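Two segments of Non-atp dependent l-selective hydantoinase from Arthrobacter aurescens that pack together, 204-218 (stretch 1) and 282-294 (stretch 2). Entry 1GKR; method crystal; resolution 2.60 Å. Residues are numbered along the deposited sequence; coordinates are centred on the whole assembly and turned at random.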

# COMPACT_ATOMS: atom_id res chain seq x y z
N ASP A 204 28.07 -14.15 -22.20
CA ASP A 204 26.97 -13.54 -22.96
C ASP A 204 26.71 -12.08 -22.63
O ASP A 204 27.31 -11.50 -21.74
N MET A 205 25.75 -11.52 -23.36
CA MET A 205 25.27 -10.18 -23.08
C MET A 205 24.19 -10.58 -22.06
O MET A 205 23.93 -9.88 -21.08
N ALA A 206 23.60 -11.75 -22.29
CA ALA A 206 22.58 -12.29 -21.41
C ALA A 206 23.21 -12.52 -20.04
O ALA A 206 22.61 -12.21 -19.01
N ALA A 207 24.42 -13.07 -20.05
CA ALA A 207 25.12 -13.32 -18.80
C ALA A 207 25.37 -11.99 -18.06
O ALA A 207 25.29 -11.92 -16.82
N TYR A 208 25.67 -10.95 -18.82
CA TYR A 208 25.92 -9.65 -18.24
C TYR A 208 24.66 -9.15 -17.52
O TYR A 208 24.70 -8.86 -16.32
N GLU A 209 23.56 -9.05 -18.26
CA GLU A 209 22.30 -8.57 -17.70
C GLU A 209 21.97 -9.30 -16.40
O GLU A 209 21.54 -8.69 -15.42
N ALA A 210 22.18 -10.61 -16.39
CA ALA A 210 21.88 -11.41 -15.20
C ALA A 210 22.77 -11.09 -14.02
O ALA A 210 22.37 -11.31 -12.88
N SER A 211 23.97 -10.57 -14.29
CA SER A 211 24.90 -10.24 -13.21
C SER A 211 24.51 -8.95 -12.48
O SER A 211 25.00 -8.67 -11.38
N GLN A 212 23.63 -8.17 -13.09
CA GLN A 212 23.16 -6.92 -12.49
C GLN A 212 21.65 -6.88 -12.69
O GLN A 212 21.14 -5.98 -13.33
N PRO A 213 20.93 -7.88 -12.15
CA PRO A 213 19.47 -8.02 -12.25
C PRO A 213 18.67 -6.85 -11.70
O PRO A 213 19.21 -6.00 -10.99
N VAL A 214 17.38 -6.82 -12.02
CA VAL A 214 16.54 -5.72 -11.56
C VAL A 214 16.39 -5.70 -10.04
O VAL A 214 16.35 -4.63 -9.44
N PHE A 215 16.34 -6.88 -9.42
CA PHE A 215 16.14 -6.90 -7.98
C PHE A 215 17.22 -6.12 -7.23
O PHE A 215 16.93 -5.51 -6.20
N GLN A 216 18.44 -6.12 -7.74
CA GLN A 216 19.48 -5.36 -7.05
C GLN A 216 19.40 -3.88 -7.43
O GLN A 216 19.68 -3.01 -6.60
N GLU A 217 18.99 -3.58 -8.66
CA GLU A 217 18.87 -2.18 -9.05
C GLU A 217 17.76 -1.58 -8.20
O GLU A 217 17.89 -0.47 -7.67
N ASN A 218 16.68 -2.32 -8.07
CA ASN A 218 15.55 -1.83 -7.31
C ASN A 218 15.82 -1.75 -5.81
O ASN A 218 15.24 -0.91 -5.13
N MET A 282 25.77 -2.15 -26.73
CA MET A 282 24.53 -1.97 -26.03
C MET A 282 24.79 -2.23 -24.55
O MET A 282 23.90 -2.14 -23.72
N LYS A 283 26.04 -2.57 -24.23
CA LYS A 283 26.38 -2.85 -22.84
C LYS A 283 26.47 -1.54 -22.09
O LYS A 283 27.39 -0.75 -22.29
N VAL A 284 25.51 -1.33 -21.20
CA VAL A 284 25.47 -0.11 -20.42
C VAL A 284 25.08 -0.48 -18.98
O VAL A 284 24.71 -1.62 -18.71
N ALA A 285 25.19 0.45 -18.03
CA ALA A 285 24.84 0.12 -16.64
C ALA A 285 23.98 1.20 -16.05
O ALA A 285 24.38 2.37 -16.04
N PRO A 286 22.79 0.84 -15.53
CA PRO A 286 22.21 -0.50 -15.46
C PRO A 286 21.96 -1.09 -16.84
O PRO A 286 21.82 -0.36 -17.82
N PRO A 287 21.85 -2.42 -16.93
CA PRO A 287 21.62 -3.14 -18.18
C PRO A 287 20.28 -2.79 -18.83
O PRO A 287 19.32 -2.40 -18.14
N VAL A 288 20.22 -2.93 -20.15
CA VAL A 288 18.99 -2.70 -20.87
C VAL A 288 18.15 -3.91 -20.47
O VAL A 288 18.68 -5.01 -20.33
N ARG A 289 16.86 -3.71 -20.28
CA ARG A 289 16.00 -4.80 -19.85
C ARG A 289 15.19 -5.49 -20.95
O ARG A 289 15.36 -5.23 -22.14
N SER A 290 14.31 -6.39 -20.53
CA SER A 290 13.49 -7.17 -21.46
C SER A 290 12.42 -6.42 -22.26
O SER A 290 11.97 -5.34 -21.88
N ALA A 291 12.01 -7.05 -23.36
CA ALA A 291 10.99 -6.48 -24.25
C ALA A 291 9.69 -6.24 -23.50
O ALA A 291 9.02 -5.23 -23.72
N GLU A 292 9.33 -7.16 -22.61
CA GLU A 292 8.12 -7.03 -21.83
C GLU A 292 8.18 -5.79 -20.96
O GLU A 292 7.21 -5.04 -20.89
N MET A 293 9.32 -5.57 -20.30
CA MET A 293 9.46 -4.40 -19.44
C MET A 293 9.47 -3.15 -20.28
O MET A 293 8.98 -2.09 -19.86
N ASN A 294 10.02 -3.27 -21.49
CA ASN A 294 10.08 -2.14 -22.40
C ASN A 294 8.68 -1.56 -22.66
O ASN A 294 8.50 -0.35 -22.68

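The contact between these two stretches illustrates a general principle: a buried arginine can organise an interface when its charge is shared between acidic side chains and a backbone carbonyl, with apolar packing around it. Arg289 leaves its backbone sideways, with chi1 between wells at -97° and chi2 p, yet its guanidinium reaches the helical stretch. Acceptors lie near the guanidinium plane, where its N-H groups point. Glu209 (chi1 t, chi2 m) forms a salt bridge, OE2 lying 3.2 Å from Arg289 NE; Glu217, extended with chi1 and chi2 both t, forms another, its OE1 2.8 Å from Arg289 NH1. Arg289 NH2 also donates to Gln212 O, a very short 2.4 Å bond at the break between the two helices. One guanidinium face is covered by Val214 (m), whose CG1 also meets Met293 CE at 4.2 Å.

Tyr208 (t) is the second anchor. It points toward the partner and its OH donates to Val284 O at 2.6 Å, satisfying a loop carbonyl. The extended, all-t Lys283 lies over one ring face, with CE 3.8 Å from the Tyr208 ring centroid, a CH-pi contact. Pro287, directed toward the helix, brings CG to 3.9 Å from Tyr208 CE2. Beyond them, Met205 swings its end inward, placing CE 4.4 Å from Met282 SD.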

# COMPACT_ATOMS: atom_id res chain seq x y z
CB ASP A 204 25.65 -14.21 -22.61
CG ASP A 204 25.38 -15.43 -23.38
OD1 ASP A 204 25.47 -15.38 -24.62
OD2 ASP A 204 25.06 -16.44 -22.73
CB MET A 205 24.62 -9.55 -24.30
CG MET A 205 25.50 -8.53 -24.97
SD MET A 205 26.11 -7.28 -23.81
CE MET A 205 24.68 -6.23 -23.67
CB ALA A 206 22.06 -13.59 -21.96
CB ALA A 207 26.44 -14.00 -19.09
CB TYR A 208 26.32 -8.66 -19.33
CG TYR A 208 26.33 -7.23 -18.86
CD1 TYR A 208 27.15 -6.83 -17.80
CD2 TYR A 208 25.48 -6.29 -19.42
CE1 TYR A 208 27.12 -5.53 -17.31
CE2 TYR A 208 25.44 -4.98 -18.93
CZ TYR A 208 26.26 -4.61 -17.88
OH TYR A 208 26.23 -3.32 -17.40
CB GLU A 209 21.18 -8.80 -18.73
CG GLU A 209 19.86 -8.05 -18.49
CD GLU A 209 18.92 -8.73 -17.48
OE1 GLU A 209 18.92 -9.99 -17.39
OE2 GLU A 209 18.16 -8.01 -16.80
CB ALA A 210 21.97 -12.87 -15.52
CB SER A 211 26.34 -10.15 -13.74
OG SER A 211 26.54 -9.04 -14.58
CB GLN A 212 23.81 -5.72 -13.17
CG GLN A 212 25.34 -5.80 -13.21
CD GLN A 212 26.01 -4.52 -13.69
OE1 GLN A 212 27.19 -4.53 -14.04
NE2 GLN A 212 25.27 -3.42 -13.69
CB PRO A 213 19.20 -9.32 -11.51
CG PRO A 213 20.27 -9.36 -10.49
CD PRO A 213 21.49 -8.92 -11.26
CB VAL A 214 15.11 -5.74 -12.18
CG1 VAL A 214 15.19 -5.95 -13.67
CG2 VAL A 214 14.29 -6.80 -11.56
CB PHE A 215 15.98 -8.34 -7.47
CG PHE A 215 17.25 -8.97 -7.01
CD1 PHE A 215 17.80 -8.65 -5.77
CD2 PHE A 215 17.88 -9.93 -7.79
CE1 PHE A 215 18.95 -9.27 -5.31
CE2 PHE A 215 19.05 -10.56 -7.35
CZ PHE A 215 19.58 -10.24 -6.10
CB GLN A 216 20.89 -5.94 -7.31
CG GLN A 216 21.40 -5.97 -8.73
CD GLN A 216 21.95 -4.65 -9.18
OE1 GLN A 216 22.57 -3.92 -8.41
NE2 GLN A 216 21.74 -4.32 -10.46
CB GLU A 217 18.48 -2.04 -10.53
CG GLU A 217 18.16 -0.61 -10.93
CD GLU A 217 17.77 -0.48 -12.39
OE1 GLU A 217 17.29 -1.46 -12.98
OE2 GLU A 217 17.93 0.61 -12.97
CB ASN A 218 14.33 -2.69 -7.62
CG ASN A 218 13.81 -2.45 -9.04
OD1 ASN A 218 13.00 -3.22 -9.55
ND2 ASN A 218 14.28 -1.37 -9.66
CB MET A 282 23.54 -2.98 -26.57
CG MET A 282 22.25 -3.06 -25.85
SD MET A 282 21.48 -4.64 -26.19
CE MET A 282 21.92 -4.83 -27.83
CB LYS A 283 27.72 -3.56 -22.74
CG LYS A 283 28.02 -3.96 -21.32
CD LYS A 283 29.34 -4.68 -21.21
CE LYS A 283 29.71 -4.92 -19.77
NZ LYS A 283 31.06 -5.50 -19.67
CB VAL A 284 24.46 0.85 -21.11
CG1 VAL A 284 23.07 0.51 -20.70
CG2 VAL A 284 24.82 2.29 -20.83
CB ALA A 285 26.06 -0.03 -15.80
CB PRO A 286 20.88 -0.28 -14.74
CG PRO A 286 21.06 1.00 -14.06
CD PRO A 286 21.84 1.83 -15.02
CB PRO A 287 21.65 -4.60 -17.76
CG PRO A 287 22.46 -4.60 -16.51
CD PRO A 287 21.98 -3.37 -15.81
CB VAL A 288 19.21 -2.70 -22.38
CG1 VAL A 288 17.89 -2.73 -23.11
CG2 VAL A 288 19.99 -1.47 -22.76
CB ARG A 289 15.09 -4.29 -18.74
CG ARG A 289 15.58 -4.61 -17.34
CD ARG A 289 16.89 -3.95 -16.93
NE ARG A 289 17.71 -4.93 -16.21
CZ ARG A 289 18.41 -4.69 -15.11
NH1 ARG A 289 18.41 -3.50 -14.54
NH2 ARG A 289 19.12 -5.66 -14.56
CB SER A 290 12.78 -8.31 -20.72
OG SER A 290 11.56 -7.85 -20.18
CB ALA A 291 10.74 -7.42 -25.42
CB GLU A 292 7.93 -8.23 -20.93
CG GLU A 292 7.95 -9.52 -21.66
CD GLU A 292 7.87 -10.69 -20.70
OE1 GLU A 292 6.88 -10.76 -19.93
OE2 GLU A 292 8.80 -11.54 -20.72
CB MET A 293 10.73 -4.49 -18.61
CG MET A 293 10.70 -5.67 -17.68
SD MET A 293 12.08 -5.79 -16.57
CE MET A 293 11.30 -5.23 -14.99
CB ASN A 294 10.73 -2.57 -23.71
CG ASN A 294 10.93 -1.41 -24.64
OD1 ASN A 294 11.94 -0.72 -24.59
ND2 ASN A 294 9.93 -1.15 -25.49